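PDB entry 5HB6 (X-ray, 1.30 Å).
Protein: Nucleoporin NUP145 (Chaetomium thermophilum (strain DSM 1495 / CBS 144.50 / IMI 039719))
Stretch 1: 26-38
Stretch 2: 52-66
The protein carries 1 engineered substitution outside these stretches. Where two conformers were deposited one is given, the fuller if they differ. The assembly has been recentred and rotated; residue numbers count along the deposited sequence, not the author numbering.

Stretch 1, residues 26-38: GFTVGRENVGSVQ
Stretch 2, residues 52-66: DLFGTIVILEPRSAT

Each stretch forms a β-hairpin, and the two hairpins pack face to face. In the first, strands 28-31 and 35-38 pair through Val 29 N to Val 37 O (2.9 Å), Val 37 N to Val 29 O (2.8 Å) and Arg 31 N to Gly 35 O (2.9 Å); Asn 33 (phi/psi 72/10°) and Gly 35 (145/-151°) adopt positive phi in and after the connecting loop. In the second, strands 58-61 and 64-66 are joined by a type II turn from Glu 61 to Ser 64, closed by Ser 64 N to Glu 61 O (2.8 Å). Strands 28-31 and 58-61 run in the same general direction, crossing at -33° with a closest axial approach of 7.5 Å. In their register, Val 29 CA lies 7.5 Å from Val 58 CA and Arg 31 CA lies 6.4 Å from Leu 60 CA; beyond them the loops converge, with Val 34 CA 5.0 Å from Pro 62 CA.

Leu 60 (chi1 m, chi2 t) points toward the first hairpin and has the largest area covered. Its CD1 lies 3.6 Å from Gly 30 C, and its CD2 lies 4.0 Å from Val 37 CG2. Val 29, Val 34 and Val 37, all t, also point toward the second stretch. Val 29 CG1 meets Val 58 CG1 at 3.7 Å and the edge of the Phe 54 ring at CE1 (4.0 Å), and Val 29 CG2 lies 4.0 Å from Leu 53 CD2. Val 34 CG1 packs against Leu 60 CB (3.9 Å), and Val 37 CG2 against Ala 65 CB (4.1 Å).

The one direct hydrogen bond between the stretches runs from Arg 31 NH1 to Leu 60 O (2.9 Å, 164°). An extended side chain, t through chi3, brings the guanidinium edge to this carbonyl. Water bridges Arg 31 NH1 (3.2 Å) to Glu 61 OE2 (2.9 Å); another links Val 34 O and Arg 63 N, each at 2.8 Å from the water oxygen.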

# COMPACT_ATOMS: atom_id res chain seq x y z
N GLY A 26 3.89 2.32 12.07
CA GLY A 26 4.78 2.19 10.94
C GLY A 26 4.63 0.90 10.18
O GLY A 26 5.56 0.50 9.46
N PHE A 27 3.49 0.21 10.32
CA PHE A 27 3.33 -1.08 9.68
C PHE A 27 3.31 -0.90 8.16
O PHE A 27 2.55 -0.09 7.64
CB PHE A 27 2.06 -1.79 10.16
CG PHE A 27 1.94 -3.20 9.69
CD1 PHE A 27 2.94 -4.12 9.95
CD2 PHE A 27 0.84 -3.61 8.96
CE1 PHE A 27 2.83 -5.42 9.51
CE2 PHE A 27 0.73 -4.92 8.54
CZ PHE A 27 1.73 -5.81 8.79
N THR A 28 4.13 -1.69 7.48
CA THR A 28 4.35 -1.56 6.05
C THR A 28 4.37 -2.96 5.46
O THR A 28 5.06 -3.82 6.00
CB THR A 28 5.70 -0.88 5.78
OG1 THR A 28 5.71 0.41 6.41
CG2 THR A 28 5.95 -0.67 4.31
N VAL A 29 3.62 -3.18 4.39
CA VAL A 29 3.66 -4.41 3.61
C VAL A 29 4.12 -4.05 2.23
O VAL A 29 3.56 -3.14 1.61
CB VAL A 29 2.30 -5.11 3.58
CG1 VAL A 29 2.35 -6.37 2.68
CG2 VAL A 29 1.87 -5.50 4.99
N GLY A 30 5.18 -4.72 1.76
CA GLY A 30 5.72 -4.43 0.45
C GLY A 30 5.94 -5.69 -0.35
O GLY A 30 5.86 -6.81 0.17
N ARG A 31 6.22 -5.49 -1.63
CA ARG A 31 6.60 -6.60 -2.49
C ARG A 31 7.62 -6.09 -3.49
O ARG A 31 7.40 -5.07 -4.14
CB ARG A 31 5.41 -7.25 -3.18
CG ARG A 31 5.76 -8.50 -3.97
CD ARG A 31 4.52 -9.11 -4.59
NE ARG A 31 4.81 -10.44 -5.09
CZ ARG A 31 3.94 -11.24 -5.68
NH1 ARG A 31 2.71 -10.84 -5.94
NH2 ARG A 31 4.32 -12.45 -6.05
N GLU A 32 8.73 -6.80 -3.60
CA GLU A 32 9.74 -6.45 -4.58
C GLU A 32 9.13 -6.36 -5.97
O GLU A 32 8.29 -7.18 -6.35
CB GLU A 32 10.83 -7.53 -4.59
CG GLU A 32 11.55 -7.71 -3.28
CD GLU A 32 12.51 -8.89 -3.28
OE1 GLU A 32 13.43 -8.89 -2.44
OE2 GLU A 32 12.34 -9.82 -4.11
N ASN A 33 9.54 -5.34 -6.70
CA ASN A 33 9.11 -5.11 -8.07
C ASN A 33 7.67 -4.67 -8.17
O ASN A 33 7.12 -4.59 -9.28
CB ASN A 33 9.40 -6.33 -8.97
CG ASN A 33 10.83 -6.72 -8.93
OD1 ASN A 33 11.70 -5.90 -9.21
ND2 ASN A 33 11.10 -7.93 -8.49
N VAL A 34 7.04 -4.33 -7.05
CA VAL A 34 5.66 -3.84 -7.07
C VAL A 34 5.53 -2.52 -6.34
O VAL A 34 5.09 -1.53 -6.91
CB VAL A 34 4.65 -4.87 -6.52
CG1 VAL A 34 3.23 -4.27 -6.47
CG2 VAL A 34 4.71 -6.17 -7.31
N GLY A 35 5.88 -2.49 -5.06
CA GLY A 35 5.71 -1.29 -4.26
C GLY A 35 5.33 -1.65 -2.84
O GLY A 35 5.71 -2.71 -2.34
N SER A 36 4.60 -0.74 -2.19
CA SER A 36 4.37 -0.87 -0.76
C SER A 36 3.09 -0.17 -0.35
O SER A 36 2.62 0.76 -1.00
CB SER A 36 5.55 -0.31 0.05
OG SER A 36 5.72 1.06 -0.25
N VAL A 37 2.57 -0.63 0.79
CA VAL A 37 1.46 -0.00 1.50
C VAL A 37 1.96 0.29 2.92
O VAL A 37 2.37 -0.63 3.65
CB VAL A 37 0.24 -0.93 1.55
CG1 VAL A 37 -0.91 -0.26 2.28
CG2 VAL A 37 -0.16 -1.36 0.16
N GLN A 38 1.98 1.56 3.27
CA GLN A 38 2.42 2.04 4.58
C GLN A 38 1.19 2.54 5.31
O GLN A 38 0.61 3.55 4.93
CB GLN A 38 3.43 3.18 4.45
CG GLN A 38 4.76 2.79 3.83
CD GLN A 38 5.66 3.99 3.58
OE1 GLN A 38 6.32 4.45 4.51
NE2 GLN A 38 5.68 4.52 2.36
N ASP A 52 -0.52 -15.73 7.17
CA ASP A 52 -1.40 -15.81 6.02
C ASP A 52 -1.90 -14.41 5.72
O ASP A 52 -3.10 -14.14 5.65
CB ASP A 52 -2.55 -16.79 6.26
CG ASP A 52 -3.27 -17.13 4.98
OD1 ASP A 52 -2.65 -16.99 3.90
OD2 ASP A 52 -4.46 -17.53 5.05
N LEU A 53 -0.95 -13.51 5.55
CA LEU A 53 -1.20 -12.12 5.22
C LEU A 53 -0.87 -11.82 3.77
O LEU A 53 -1.73 -11.33 3.01
CB LEU A 53 -0.36 -11.23 6.14
CG LEU A 53 -0.71 -9.75 6.23
CD1 LEU A 53 -0.31 -9.20 7.61
CD2 LEU A 53 -0.02 -8.98 5.13
N PHE A 54 0.34 -12.15 3.34
CA PHE A 54 0.79 -11.85 1.98
C PHE A 54 -0.07 -12.60 0.99
O PHE A 54 -0.21 -13.83 1.08
CB PHE A 54 2.24 -12.30 1.79
CG PHE A 54 3.25 -11.65 2.73
CD1 PHE A 54 3.17 -10.31 3.10
CD2 PHE A 54 4.30 -12.42 3.19
CE1 PHE A 54 4.13 -9.79 3.92
CE2 PHE A 54 5.26 -11.88 3.99
CZ PHE A 54 5.17 -10.56 4.37
N GLY A 55 -0.62 -11.88 0.01
CA GLY A 55 -1.40 -12.53 -1.02
C GLY A 55 -2.77 -12.99 -0.60
O GLY A 55 -3.50 -13.56 -1.43
N THR A 56 -3.16 -12.73 0.65
CA THR A 56 -4.42 -13.19 1.21
C THR A 56 -5.18 -12.00 1.78
O THR A 56 -6.35 -11.79 1.45
CB THR A 56 -4.13 -14.23 2.29
OG1 THR A 56 -3.52 -15.37 1.68
CG2 THR A 56 -5.40 -14.67 2.97
N ILE A 57 -4.54 -11.26 2.68
CA ILE A 57 -5.10 -10.01 3.21
C ILE A 57 -4.64 -8.82 2.38
O ILE A 57 -5.45 -8.00 1.94
CB ILE A 57 -4.70 -9.85 4.70
CG1 ILE A 57 -5.33 -10.96 5.56
CG2 ILE A 57 -5.13 -8.49 5.22
CD1 ILE A 57 -4.98 -10.88 7.05
N VAL A 58 -3.33 -8.70 2.17
CA VAL A 58 -2.74 -7.64 1.37
C VAL A 58 -2.20 -8.29 0.10
O VAL A 58 -1.32 -9.16 0.17
CB VAL A 58 -1.64 -6.88 2.13
CG1 VAL A 58 -1.05 -5.78 1.25
CG2 VAL A 58 -2.19 -6.33 3.45
N ILE A 59 -2.70 -7.85 -1.05
CA ILE A 59 -2.30 -8.41 -2.34
C ILE A 59 -1.62 -7.30 -3.11
O ILE A 59 -2.24 -6.25 -3.37
CB ILE A 59 -3.48 -8.97 -3.15
CG1 ILE A 59 -4.16 -10.10 -2.38
CG2 ILE A 59 -2.99 -9.54 -4.45
CD1 ILE A 59 -5.24 -9.66 -1.49
N LEU A 60 -0.37 -7.54 -3.50
CA LEU A 60 0.43 -6.61 -4.28
C LEU A 60 0.82 -7.28 -5.58
O LEU A 60 1.59 -8.23 -5.59
CB LEU A 60 1.66 -6.19 -3.47
CG LEU A 60 1.33 -5.30 -2.28
CD1 LEU A 60 2.52 -5.11 -1.37
CD2 LEU A 60 0.87 -3.94 -2.75
N GLU A 61 0.30 -6.76 -6.68
CA GLU A 61 0.75 -7.13 -8.01
C GLU A 61 1.03 -5.85 -8.76
O GLU A 61 0.60 -4.77 -8.32
CB GLU A 61 -0.31 -7.97 -8.75
CG GLU A 61 -0.60 -9.30 -8.03
CD GLU A 61 -1.66 -10.14 -8.71
OE1 GLU A 61 -2.43 -9.58 -9.52
OE2 GLU A 61 -1.72 -11.35 -8.41
N PRO A 62 1.77 -5.90 -9.86
CA PRO A 62 2.17 -4.64 -10.51
C PRO A 62 0.98 -3.73 -10.75
O PRO A 62 -0.04 -4.12 -11.31
CB PRO A 62 2.82 -5.11 -11.81
CG PRO A 62 3.42 -6.43 -11.45
CD PRO A 62 2.34 -7.06 -10.58
N ARG A 63 1.10 -2.51 -10.23
CA ARG A 63 0.11 -1.46 -10.40
C ARG A 63 -1.20 -1.76 -9.67
O ARG A 63 -2.23 -1.16 -9.98
CB ARG A 63 -0.13 -1.16 -11.87
CG ARG A 63 1.18 -0.81 -12.60
CD ARG A 63 0.96 -0.45 -14.06
NE ARG A 63 0.10 0.73 -14.13
CZ ARG A 63 -0.73 1.01 -15.12
NH1 ARG A 63 -0.81 0.22 -16.17
NH2 ARG A 63 -1.49 2.07 -15.06
N SER A 64 -1.16 -2.62 -8.66
CA SER A 64 -2.38 -3.08 -8.01
C SER A 64 -2.12 -3.41 -6.54
O SER A 64 -1.44 -4.38 -6.22
CB SER A 64 -2.86 -4.32 -8.75
OG SER A 64 -4.06 -4.80 -8.20
N ALA A 65 -2.69 -2.61 -5.65
CA ALA A 65 -2.65 -2.86 -4.22
C ALA A 65 -4.07 -3.06 -3.74
O ALA A 65 -4.92 -2.19 -3.92
CB ALA A 65 -1.98 -1.71 -3.48
N THR A 66 -4.32 -4.19 -3.10
CA THR A 66 -5.64 -4.59 -2.61
C THR A 66 -5.49 -5.00 -1.15
O THR A 66 -4.54 -5.71 -0.79
CB THR A 66 -6.22 -5.80 -3.42
OG1 THR A 66 -6.31 -5.50 -4.81
CG2 THR A 66 -7.62 -6.20 -2.92
O HOH W 1 0.28 -12.71 -6.84
O HOH W 2 3.53 -1.61 -9.26